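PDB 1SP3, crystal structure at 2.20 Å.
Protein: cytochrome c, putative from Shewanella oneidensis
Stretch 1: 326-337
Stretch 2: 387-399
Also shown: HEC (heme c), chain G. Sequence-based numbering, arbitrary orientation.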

ATOM      1  N   ILE A 326     -17.402 -10.557  -4.592  1.00 25.46           N
ATOM      2  CA  ILE A 326     -16.186 -10.797  -5.336  1.00 24.25           C
ATOM      3  C   ILE A 326     -15.521  -9.466  -5.676  1.00 25.75           C
ATOM      4  O   ILE A 326     -16.140  -8.602  -6.331  1.00 23.18           O
ATOM      5  N   TYR A 327     -14.267  -9.290  -5.206  1.00 24.63           N
ATOM      6  CA  TYR A 327     -13.537  -8.017  -5.365  1.00 24.61           C
ATOM      7  C   TYR A 327     -12.259  -8.307  -6.147  1.00 25.33           C
ATOM      8  O   TYR A 327     -11.774  -9.464  -6.135  1.00 25.19           O
ATOM      9  N   PRO A 328     -11.643  -7.252  -6.708  1.00 25.21           N
ATOM     10  CA  PRO A 328     -10.410  -7.366  -7.473  1.00 24.17           C
ATOM     11  C   PRO A 328      -9.194  -6.997  -6.647  1.00 25.15           C
ATOM     12  O   PRO A 328      -9.206  -6.072  -5.818  1.00 24.79           O
ATOM     13  N   PHE A 329      -8.109  -7.679  -6.960  1.00 24.15           N
ATOM     14  CA  PHE A 329      -6.934  -7.586  -6.157  1.00 26.04           C
ATOM     15  C   PHE A 329      -5.671  -7.621  -7.019  1.00 25.39           C
ATOM     16  O   PHE A 329      -5.602  -8.332  -8.041  1.00 27.06           O
ATOM     17  N   LYS A 330      -4.675  -6.905  -6.558  1.00 25.15           N
ATOM     18  CA  LYS A 330      -3.354  -7.083  -7.074  1.00 25.48           C
ATOM     19  C   LYS A 330      -2.587  -8.070  -6.179  1.00 27.02           C
ATOM     20  O   LYS A 330      -2.656  -8.018  -4.904  1.00 26.41           O
ATOM     21  N   VAL A 331      -1.905  -9.006  -6.828  1.00 25.97           N
ATOM     22  CA  VAL A 331      -1.254 -10.083  -6.081  1.00 28.66           C
ATOM     23  C   VAL A 331       0.232 -10.091  -6.449  1.00 29.65           C
ATOM     24  O   VAL A 331       0.580 -10.146  -7.624  1.00 33.50           O
ATOM     25  N   HIS A 332       1.094  -9.933  -5.489  1.00 28.72           N
ATOM     26  CA  HIS A 332       2.530  -9.891  -5.774  1.00 29.89           C
ATOM     27  C   HIS A 332       3.155 -11.208  -5.200  1.00 29.76           C
ATOM     28  O   HIS A 332       2.757 -11.598  -4.105  1.00 29.04           O
ATOM     29  N   THR A 333       4.005 -11.928  -5.975  1.00 28.92           N
ATOM     30  CA  THR A 333       4.619 -13.136  -5.458  1.00 29.42           C
ATOM     31  C   THR A 333       6.122 -12.976  -5.341  1.00 28.66           C
ATOM     32  O   THR A 333       6.673 -12.026  -5.837  1.00 30.05           O
ATOM     33  N   GLY A 334       6.762 -13.846  -4.610  1.00 27.76           N
ATOM     34  CA  GLY A 334       8.182 -13.676  -4.389  1.00 29.65           C
ATOM     35  C   GLY A 334       8.725 -14.799  -3.596  1.00 28.67           C
ATOM     36  O   GLY A 334       7.989 -15.776  -3.363  1.00 27.50           O
ATOM     37  N   LYS A 335      10.019 -14.686  -3.311  1.00 28.43           N
ATOM     38  CA  LYS A 335      10.729 -15.496  -2.306  1.00 28.12           C
ATOM     39  C   LYS A 335      11.524 -14.599  -1.423  1.00 28.23           C
ATOM     40  O   LYS A 335      12.145 -13.632  -1.883  1.00 28.90           O
ATOM     41  N   GLN A 336      11.553 -14.936  -0.146  1.00 28.80           N
ATOM     42  CA  GLN A 336      12.250 -14.084   0.816  1.00 29.31           C
ATOM     43  C   GLN A 336      12.790 -14.871   1.996  1.00 28.16           C
ATOM     44  O   GLN A 336      12.492 -16.055   2.194  1.00 27.74           O
ATOM     45  N   ILE A 337      13.598 -14.209   2.783  1.00 29.26           N
ATOM     46  CA  ILE A 337      14.461 -14.894   3.727  1.00 28.25           C
ATOM     47  C   ILE A 337      13.750 -15.299   5.016  1.00 29.41           C
ATOM     48  O   ILE A 337      12.969 -14.554   5.578  1.00 28.57           O
ATOM     49  N   TYR A 387      19.763 -19.591   7.617  1.00 35.60           N
ATOM     50  CA  TYR A 387      18.672 -19.026   6.872  1.00 34.97           C
ATOM     51  C   TYR A 387      18.461 -19.824   5.627  1.00 34.94           C
ATOM     52  O   TYR A 387      19.357 -20.587   5.197  1.00 34.07           O
ATOM     53  N   ASP A 388      17.271 -19.618   5.045  1.00 34.79           N
ATOM     54  CA  ASP A 388      16.937 -20.071   3.685  1.00 32.67           C
ATOM     55  C   ASP A 388      15.939 -19.055   2.996  1.00 32.61           C
ATOM     56  O   ASP A 388      15.670 -17.938   3.556  1.00 32.49           O
ATOM     57  N   PHE A 389      15.426 -19.403   1.817  1.00 29.95           N
ATOM     58  CA  PHE A 389      14.419 -18.573   1.138  1.00 30.13           C
ATOM     59  C   PHE A 389      13.092 -19.350   0.923  1.00 28.72           C
ATOM     60  O   PHE A 389      13.122 -20.512   0.545  1.00 31.57           O
ATOM     61  N   ALA A 390      11.961 -18.730   1.212  1.00 27.36           N
ATOM     62  CA  ALA A 390      10.656 -19.365   0.963  1.00 27.61           C
ATOM     63  C   ALA A 390       9.677 -18.529   0.159  1.00 26.63           C
ATOM     64  O   ALA A 390       9.710 -17.296   0.242  1.00 26.69           O
ATOM     65  N   ALA A 391       8.739 -19.193  -0.527  1.00 25.23           N
ATOM     66  CA  ALA A 391       7.798 -18.532  -1.450  1.00 25.39           C
ATOM     67  C   ALA A 391       6.657 -17.892  -0.744  1.00 26.34           C
ATOM     68  O   ALA A 391       6.232 -18.407   0.293  1.00 24.59           O
ATOM     69  N   THR A 392       6.203 -16.727  -1.264  1.00 26.33           N
ATOM     70  CA  THR A 392       5.104 -15.977  -0.656  1.00 26.23           C
ATOM     71  C   THR A 392       4.216 -15.404  -1.699  1.00 27.02           C
ATOM     72  O   THR A 392       4.576 -15.365  -2.857  1.00 27.89           O
ATOM     73  N   GLU A 393       3.010 -15.011  -1.280  1.00 29.07           N
ATOM     74  CA  GLU A 393       2.128 -14.199  -2.095  1.00 29.67           C
ATOM     75  C   GLU A 393       1.517 -13.193  -1.182  1.00 28.95           C
ATOM     76  O   GLU A 393       1.362 -13.439   0.055  1.00 28.40           O
ATOM     77  N   MET A 394       1.149 -12.047  -1.744  1.00 28.76           N
ATOM     78  CA  MET A 394       0.527 -10.981  -0.954  1.00 28.37           C
ATOM     79  C   MET A 394      -0.568 -10.280  -1.778  1.00 28.97           C
ATOM     80  O   MET A 394      -0.387 -10.067  -2.956  1.00 27.81           O
ATOM     81  N   TRP A 395      -1.684  -9.939  -1.136  1.00 28.02           N
ATOM     82  CA  TRP A 395      -2.939  -9.448  -1.762  1.00 28.56           C
ATOM     83  C   TRP A 395      -3.163  -8.004  -1.384  1.00 28.96           C
ATOM     84  O   TRP A 395      -3.022  -7.682  -0.223  1.00 29.07           O
ATOM     85  N   TRP A 396      -3.432  -7.143  -2.370  1.00 28.10           N
ATOM     86  CA  TRP A 396      -3.813  -5.760  -2.101  1.00 28.62           C
ATOM     87  C   TRP A 396      -5.025  -5.490  -2.931  1.00 27.07           C
ATOM     88  O   TRP A 396      -5.052  -5.867  -4.109  1.00 27.20           O
ATOM     89  N   ARG A 397      -5.954  -4.741  -2.345  1.00 26.14           N
ATOM     90  CA  ARG A 397      -7.203  -4.370  -2.987  1.00 26.98           C
ATOM     91  C   ARG A 397      -6.934  -3.401  -4.120  1.00 26.56           C
ATOM     92  O   ARG A 397      -6.098  -2.528  -3.981  1.00 26.60           O
ATOM     93  N   ILE A 398      -7.758  -3.474  -5.147  1.00 26.52           N
ATOM     94  CA  ILE A 398      -7.700  -2.535  -6.225  1.00 26.61           C
ATOM     95  C   ILE A 398      -8.958  -1.662  -6.129  1.00 26.95           C
ATOM     96  O   ILE A 398     -10.032  -2.161  -6.274  1.00 27.04           O
ATOM     97  N   ASN A 399      -8.808  -0.335  -6.024  1.00 27.62           N
ATOM     98  CA  ASN A 399      -9.918   0.574  -5.873  1.00 26.90           C
ATOM     99  C   ASN A 399      -9.939   1.776  -6.788  1.00 26.32           C
ATOM    100  O   ASN A 399     -10.984   2.460  -6.837  1.00 26.29           O
TER

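Residues 326-337 and 387-397 run as antiparallel strands, and between Lys330 and Ile337 the backbone ladder sets the side of the sheet to which each side chain points. Paired amides tie Lys330 to Trp396, His332 to Met394, Gly334 to Thr392 and Gln336 to Ala390; one further bond, Ile398 N to Pro328 O at 3.0 Å, carries the register just past the second strand. Alternation then sends Val331, Thr333, Lys335 and Ile337 to the same face as Trp395, Glu393, Ala391 and Phe389.

Aromatic and apolar contacts gather around Trp395 and, at the other end, around Ile337. Val331 (t) sets CG2 over the indole of Trp395 (m), 3.4 Å from the centroid of its six-membered ring and almost on the ring normal, a CH-pi contact. The same indole turns its edge toward the face of Phe329 (m), with ring centroids 5.5 Å apart, so one large ring serves two neighbours. At the far end, extended Ile337 (t, t) reaches Tyr387 (p), CD1 to CD1 at 3.7 Å, while Ile337 CB lies 4.0 Å from Phe389 CE2.

On the other face, His332 CB meets the edge of the Trp396 (m) indole at CZ3, 3.5 Å away. Both His332 and Lys330 start with chi1 t, and their ends lead away from the partner strand. Beyond the ladder, Ile398 points toward the first strand, its CD1 3.8 Å from Lys330 CB.

Some polar groups find partners close by, others elsewhere in the structure, and Arg397 NE is buried without one. Trp395 NE1 donates to Glu393 OE2 at 2.9 Å, a bond within one strand. Where Gly334 offers no side chain, a water joins the flanking polar groups, donating to Gln336 OE1 and hydrogen-bonded to Thr392 OG1, each at 2.7 Å. Arg397 points away at CB, yet its end returns, bringing NH2 to 3.1 Å from Tyr327 CE2. Heme c borders this end, its CAD 3.3 Å from Asn399 OD1.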

ATOM      1  CB  ILE A 326     -16.466 -11.644  -6.627  1.00 25.92           C
ATOM      2  CG1 ILE A 326     -17.075 -12.996  -6.240  1.00 20.59           C
ATOM      3  CG2 ILE A 326     -15.191 -11.730  -7.570  1.00 21.49           C
ATOM      4  CD1 ILE A 326     -17.730 -13.680  -7.532  1.00 22.31           C
ATOM      5  CB  TYR A 327     -13.073  -7.512  -3.997  1.00 23.32           C
ATOM      6  CG  TYR A 327     -14.116  -6.644  -3.236  1.00 25.60           C
ATOM      7  CD1 TYR A 327     -15.165  -7.270  -2.485  1.00 22.36           C
ATOM      8  CD2 TYR A 327     -14.020  -5.223  -3.225  1.00 26.12           C
ATOM      9  CE1 TYR A 327     -16.085  -6.536  -1.788  1.00 26.65           C
ATOM     10  CE2 TYR A 327     -14.998  -4.398  -2.491  1.00 28.93           C
ATOM     11  CZ  TYR A 327     -15.998  -5.096  -1.761  1.00 28.98           C
ATOM     12  OH  TYR A 327     -16.995  -4.439  -1.120  1.00 30.97           O
ATOM     13  CB  PRO A 328     -10.572  -6.268  -8.541  1.00 22.26           C
ATOM     14  CG  PRO A 328     -11.305  -5.193  -7.821  1.00 24.94           C
ATOM     15  CD  PRO A 328     -12.140  -5.844  -6.719  1.00 25.55           C
ATOM     16  CB  PHE A 329      -6.862  -8.797  -5.206  1.00 24.79           C
ATOM     17  CG  PHE A 329      -7.839  -8.738  -4.092  1.00 29.21           C
ATOM     18  CD1 PHE A 329      -9.133  -9.291  -4.245  1.00 27.16           C
ATOM     19  CD2 PHE A 329      -7.496  -8.103  -2.895  1.00 28.97           C
ATOM     20  CE1 PHE A 329     -10.008  -9.271  -3.226  1.00 28.96           C
ATOM     21  CE2 PHE A 329      -8.408  -8.035  -1.849  1.00 26.80           C
ATOM     22  CZ  PHE A 329      -9.682  -8.622  -2.042  1.00 30.34           C
ATOM     23  CB  LYS A 330      -2.588  -5.762  -7.192  1.00 27.04           C
ATOM     24  CG  LYS A 330      -1.081  -6.061  -7.409  1.00 25.01           C
ATOM     25  CD  LYS A 330      -0.267  -4.865  -7.730  1.00 37.86           C
ATOM     26  CE  LYS A 330       1.180  -5.377  -8.176  1.00 39.90           C
ATOM     27  NZ  LYS A 330       2.207  -4.624  -7.453  1.00 39.57           N
ATOM     28  CB  VAL A 331      -1.850 -11.450  -6.445  1.00 27.83           C
ATOM     29  CG1 VAL A 331      -1.052 -12.615  -5.762  1.00 27.42           C
ATOM     30  CG2 VAL A 331      -3.414 -11.490  -6.109  1.00 26.72           C
ATOM     31  CB  HIS A 332       3.122  -8.685  -5.088  1.00 28.85           C
ATOM     32  CG  HIS A 332       4.605  -8.574  -5.270  1.00 32.57           C
ATOM     33  ND1 HIS A 332       5.491  -8.675  -4.226  1.00 27.73           N
ATOM     34  CD2 HIS A 332       5.353  -8.317  -6.375  1.00 35.32           C
ATOM     35  CE1 HIS A 332       6.722  -8.468  -4.667  1.00 33.14           C
ATOM     36  NE2 HIS A 332       6.666  -8.267  -5.974  1.00 31.00           N
ATOM     37  CB  THR A 333       4.268 -14.362  -6.257  1.00 29.02           C
ATOM     38  OG1 THR A 333       4.726 -14.202  -7.567  1.00 27.10           O
ATOM     39  CG2 THR A 333       2.706 -14.490  -6.470  1.00 29.00           C
ATOM     40  CB  LYS A 335      11.723 -16.456  -2.930  1.00 27.63           C
ATOM     41  CG  LYS A 335      11.080 -17.565  -3.824  1.00 31.93           C
ATOM     42  CD  LYS A 335      11.838 -18.856  -3.761  1.00 36.02           C
ATOM     43  CE  LYS A 335      12.617 -19.070  -4.977  1.00 45.89           C
ATOM     44  NZ  LYS A 335      13.811 -19.965  -4.666  1.00 50.30           N
ATOM     45  CB  GLN A 336      11.318 -12.960   1.248  1.00 28.78           C
ATOM     46  CG  GLN A 336      10.273 -13.396   2.280  1.00 30.92           C
ATOM     47  CD  GLN A 336       9.199 -12.303   2.432  1.00 31.78           C
ATOM     48  OE1 GLN A 336       8.354 -12.056   1.538  1.00 34.04           O
ATOM     49  NE2 GLN A 336       9.221 -11.682   3.548  1.00 29.50           N
ATOM     50  CB  ILE A 337      15.695 -13.987   4.038  1.00 28.95           C
ATOM     51  CG1 ILE A 337      16.726 -14.746   4.944  1.00 27.21           C
ATOM     52  CG2 ILE A 337      15.265 -12.607   4.653  1.00 26.78           C
ATOM     53  CD1 ILE A 337      18.092 -13.974   5.192  1.00 27.89           C
ATOM     54  CB  TYR A 387      18.924 -17.577   6.539  1.00 33.78           C
ATOM     55  CG  TYR A 387      20.001 -17.337   5.486  1.00 35.26           C
ATOM     56  CD1 TYR A 387      19.650 -17.144   4.135  1.00 26.66           C
ATOM     57  CD2 TYR A 387      21.362 -17.259   5.841  1.00 35.90           C
ATOM     58  CE1 TYR A 387      20.604 -16.874   3.183  1.00 28.85           C
ATOM     59  CE2 TYR A 387      22.377 -16.978   4.873  1.00 31.31           C
ATOM     60  CZ  TYR A 387      21.993 -16.834   3.560  1.00 32.79           C
ATOM     61  OH  TYR A 387      22.913 -16.567   2.577  1.00 34.51           O
ATOM     62  CB  ASP A 388      16.475 -21.529   3.752  1.00 32.00           C
ATOM     63  CG  ASP A 388      16.640 -22.223   2.452  1.00 38.15           C
ATOM     64  OD1 ASP A 388      16.865 -21.561   1.383  1.00 39.13           O
ATOM     65  OD2 ASP A 388      16.580 -23.440   2.399  1.00 43.89           O
ATOM     66  CB  PHE A 389      14.961 -18.035  -0.166  1.00 28.77           C
ATOM     67  CG  PHE A 389      16.101 -17.067   0.000  1.00 30.61           C
ATOM     68  CD1 PHE A 389      17.456 -17.521   0.015  1.00 30.03           C
ATOM     69  CD2 PHE A 389      15.836 -15.683   0.220  1.00 26.95           C
ATOM     70  CE1 PHE A 389      18.520 -16.598   0.163  1.00 24.71           C
ATOM     71  CE2 PHE A 389      16.870 -14.781   0.337  1.00 27.09           C
ATOM     72  CZ  PHE A 389      18.240 -15.254   0.356  1.00 25.48           C
ATOM     73  CB  ALA A 390      10.000 -19.774   2.287  1.00 27.09           C
ATOM     74  CB  ALA A 391       7.316 -19.464  -2.596  1.00 25.01           C
ATOM     75  CB  THR A 392       5.595 -14.746   0.137  1.00 26.06           C
ATOM     76  OG1 THR A 392       6.163 -13.821  -0.794  1.00 26.85           O
ATOM     77  CG2 THR A 392       6.772 -15.119   1.152  1.00 25.72           C
ATOM     78  CB  GLU A 393       1.095 -15.050  -2.856  1.00 31.97           C
ATOM     79  CG  GLU A 393      -0.189 -15.497  -2.126  1.00 37.91           C
ATOM     80  CD  GLU A 393      -1.100 -16.270  -3.088  1.00 45.15           C
ATOM     81  OE1 GLU A 393      -0.586 -16.735  -4.122  1.00 50.93           O
ATOM     82  OE2 GLU A 393      -2.312 -16.354  -2.878  1.00 39.84           O
ATOM     83  CB  MET A 394       1.564  -9.978  -0.557  1.00 28.90           C
ATOM     84  CG  MET A 394       0.974  -8.922   0.415  1.00 32.84           C
ATOM     85  SD  MET A 394       2.334  -8.358   1.491  1.00 36.70           S
ATOM     86  CE  MET A 394       1.407  -6.918   2.349  1.00 30.55           C
ATOM     87  CB  TRP A 395      -4.141 -10.271  -1.314  1.00 26.09           C
ATOM     88  CG  TRP A 395      -4.074 -11.644  -1.904  1.00 26.27           C
ATOM     89  CD1 TRP A 395      -3.105 -12.587  -1.657  1.00 24.29           C
ATOM     90  CD2 TRP A 395      -4.914 -12.200  -2.942  1.00 25.69           C
ATOM     91  NE1 TRP A 395      -3.305 -13.693  -2.439  1.00 26.46           N
ATOM     92  CE2 TRP A 395      -4.418 -13.504  -3.222  1.00 22.38           C
ATOM     93  CE3 TRP A 395      -6.066 -11.745  -3.613  1.00 24.19           C
ATOM     94  CZ2 TRP A 395      -4.970 -14.341  -4.196  1.00 25.19           C
ATOM     95  CZ3 TRP A 395      -6.699 -12.594  -4.524  1.00 21.42           C
ATOM     96  CH2 TRP A 395      -6.131 -13.879  -4.836  1.00 30.54           C
ATOM     97  CB  TRP A 396      -2.781  -4.725  -2.616  1.00 29.54           C
ATOM     98  CG  TRP A 396      -1.554  -4.626  -1.845  1.00 35.02           C
ATOM     99  CD1 TRP A 396      -1.270  -3.783  -0.786  1.00 38.95           C
ATOM    100  CD2 TRP A 396      -0.415  -5.413  -2.051  1.00 36.35           C
ATOM    101  NE1 TRP A 396       0.021  -4.008  -0.348  1.00 40.68           N
ATOM    102  CE2 TRP A 396       0.555  -5.022  -1.098  1.00 41.07           C
ATOM    103  CE3 TRP A 396      -0.118  -6.449  -2.922  1.00 38.65           C
ATOM    104  CZ2 TRP A 396       1.798  -5.661  -0.992  1.00 42.55           C
ATOM    105  CZ3 TRP A 396       1.072  -7.046  -2.838  1.00 45.22           C
ATOM    106  CH2 TRP A 396       2.054  -6.638  -1.883  1.00 40.49           C
ATOM    107  CB  ARG A 397      -8.099  -3.643  -1.991  1.00 25.29           C
ATOM    108  CG  ARG A 397      -8.507  -4.570  -0.878  1.00 30.95           C
ATOM    109  CD  ARG A 397      -9.572  -4.037  -0.034  1.00 35.18           C
ATOM    110  NE  ARG A 397     -10.731  -3.726  -0.923  1.00 39.10           N
ATOM    111  CZ  ARG A 397     -11.728  -2.910  -0.561  1.00 37.52           C
ATOM    112  NH1 ARG A 397     -11.710  -2.320   0.635  1.00 34.64           N
ATOM    113  NH2 ARG A 397     -12.726  -2.661  -1.397  1.00 40.04           N
ATOM    114  CB  ILE A 398      -7.693  -3.306  -7.574  1.00 28.14           C
ATOM    115  CG1 ILE A 398      -6.361  -4.074  -7.778  1.00 27.28           C
ATOM    116  CG2 ILE A 398      -7.857  -2.330  -8.704  1.00 24.28           C
ATOM    117  CD1 ILE A 398      -5.180  -3.015  -7.759  1.00 25.47           C
ATOM    118  CB  ASN A 399     -10.042   1.087  -4.411  1.00 27.76           C
ATOM    119  CG  ASN A 399     -10.403  -0.040  -3.431  1.00 30.79           C
ATOM    120  OD1 ASN A 399     -11.549  -0.490  -3.315  1.00 26.07           O
ATOM    121  ND2 ASN A 399      -9.397  -0.476  -2.717  1.00 31.23           N
TER
HETATM  122 FE   HEC G 805      -8.647   6.008  -2.543  1.00 30.02          FE
HETATM  123  CHA HEC G 805      -8.850   3.062  -0.804  1.00 26.92           C
HETATM  124  CHB HEC G 805      -5.484   6.405  -1.499  1.00 21.76           C
HETATM  125  CHC HEC G 805      -8.366   8.839  -4.576  1.00 23.66           C
HETATM  126  CHD HEC G 805     -11.902   5.725  -3.461  1.00 26.45           C
HETATM  127  NA  HEC G 805      -7.328   4.911  -1.397  1.00 25.83           N
HETATM  128  C1A HEC G 805      -7.650   3.754  -0.740  1.00 26.91           C
HETATM  129  C2A HEC G 805      -6.517   3.347   0.018  1.00 29.87           C
HETATM  130  C3A HEC G 805      -5.572   4.258  -0.180  1.00 27.66           C
HETATM  131  C4A HEC G 805      -6.083   5.252  -1.105  1.00 23.51           C
HETATM  132  CMA HEC G 805      -4.153   4.247   0.419  1.00 25.93           C
HETATM  133  CAA HEC G 805      -6.453   2.053   0.856  1.00 28.70           C
HETATM  134  CBA HEC G 805      -6.032   0.952  -0.166  1.00 31.52           C
HETATM  135  CGA HEC G 805      -5.745  -0.291   0.670  1.00 40.30           C
HETATM  136  O1A HEC G 805      -4.709  -0.258   1.416  1.00 40.52           O
HETATM  137  O2A HEC G 805      -6.536  -1.303   0.627  1.00 38.24           O
HETATM  138  NB  HEC G 805      -7.274   7.361  -2.939  1.00 24.85           N
HETATM  139  C1B HEC G 805      -5.998   7.340  -2.369  1.00 26.97           C
HETATM  140  C2B HEC G 805      -5.219   8.410  -2.936  1.00 23.96           C
HETATM  141  C3B HEC G 805      -6.013   9.063  -3.807  1.00 26.53           C
HETATM  142  C4B HEC G 805      -7.304   8.443  -3.808  1.00 25.29           C
HETATM  143  CMB HEC G 805      -3.733   8.721  -2.576  1.00 25.96           C
HETATM  144  CAB HEC G 805      -5.609  10.282  -4.713  1.00 29.34           C
HETATM  145  CBB HEC G 805      -4.579  10.109  -5.620  1.00 21.82           C
HETATM  146  NC  HEC G 805      -9.882   7.090  -3.799  1.00 25.40           N
HETATM  147  C1C HEC G 805      -9.571   8.244  -4.465  1.00 24.44           C
HETATM  148  C2C HEC G 805     -10.740   8.712  -5.097  1.00 27.19           C
HETATM  149  C3C HEC G 805     -11.724   7.831  -4.790  1.00 22.11           C
HETATM  150  C4C HEC G 805     -11.186   6.820  -3.959  1.00 23.57           C
HETATM  151  CMC HEC G 805     -10.725  10.039  -5.946  1.00 21.47           C
HETATM  152  CAC HEC G 805     -13.257   7.891  -5.169  1.00 27.92           C
HETATM  153  CBC HEC G 805     -13.631   8.193  -6.471  1.00 30.20           C
HETATM  154  ND  HEC G 805     -10.133   4.652  -2.197  1.00 23.44           N
HETATM  155  C1D HEC G 805     -11.433   4.682  -2.684  1.00 24.45           C
HETATM  156  C2D HEC G 805     -12.197   3.522  -2.272  1.00 17.14           C
HETATM  157  C3D HEC G 805     -11.292   2.763  -1.420  1.00 23.83           C
HETATM  158  C4D HEC G 805     -10.006   3.482  -1.467  1.00 28.62           C
HETATM  159  CMD HEC G 805     -13.715   3.113  -2.582  1.00 21.86           C
HETATM  160  CAD HEC G 805     -11.619   1.421  -0.671  1.00 25.43           C
HETATM  161  CBD HEC G 805     -11.659   1.860   0.804  1.00 25.55           C
HETATM  162  CGD HEC G 805     -13.006   2.369   1.274  1.00 32.67           C
HETATM  163  O1D HEC G 805     -13.109   2.706   2.457  1.00 35.23           O
HETATM  164  O2D HEC G 805     -14.020   2.342   0.500  1.00 33.97           O
HETATM  165  O   HOH W   1       8.759 -13.190  -0.839  1.00 36.04           O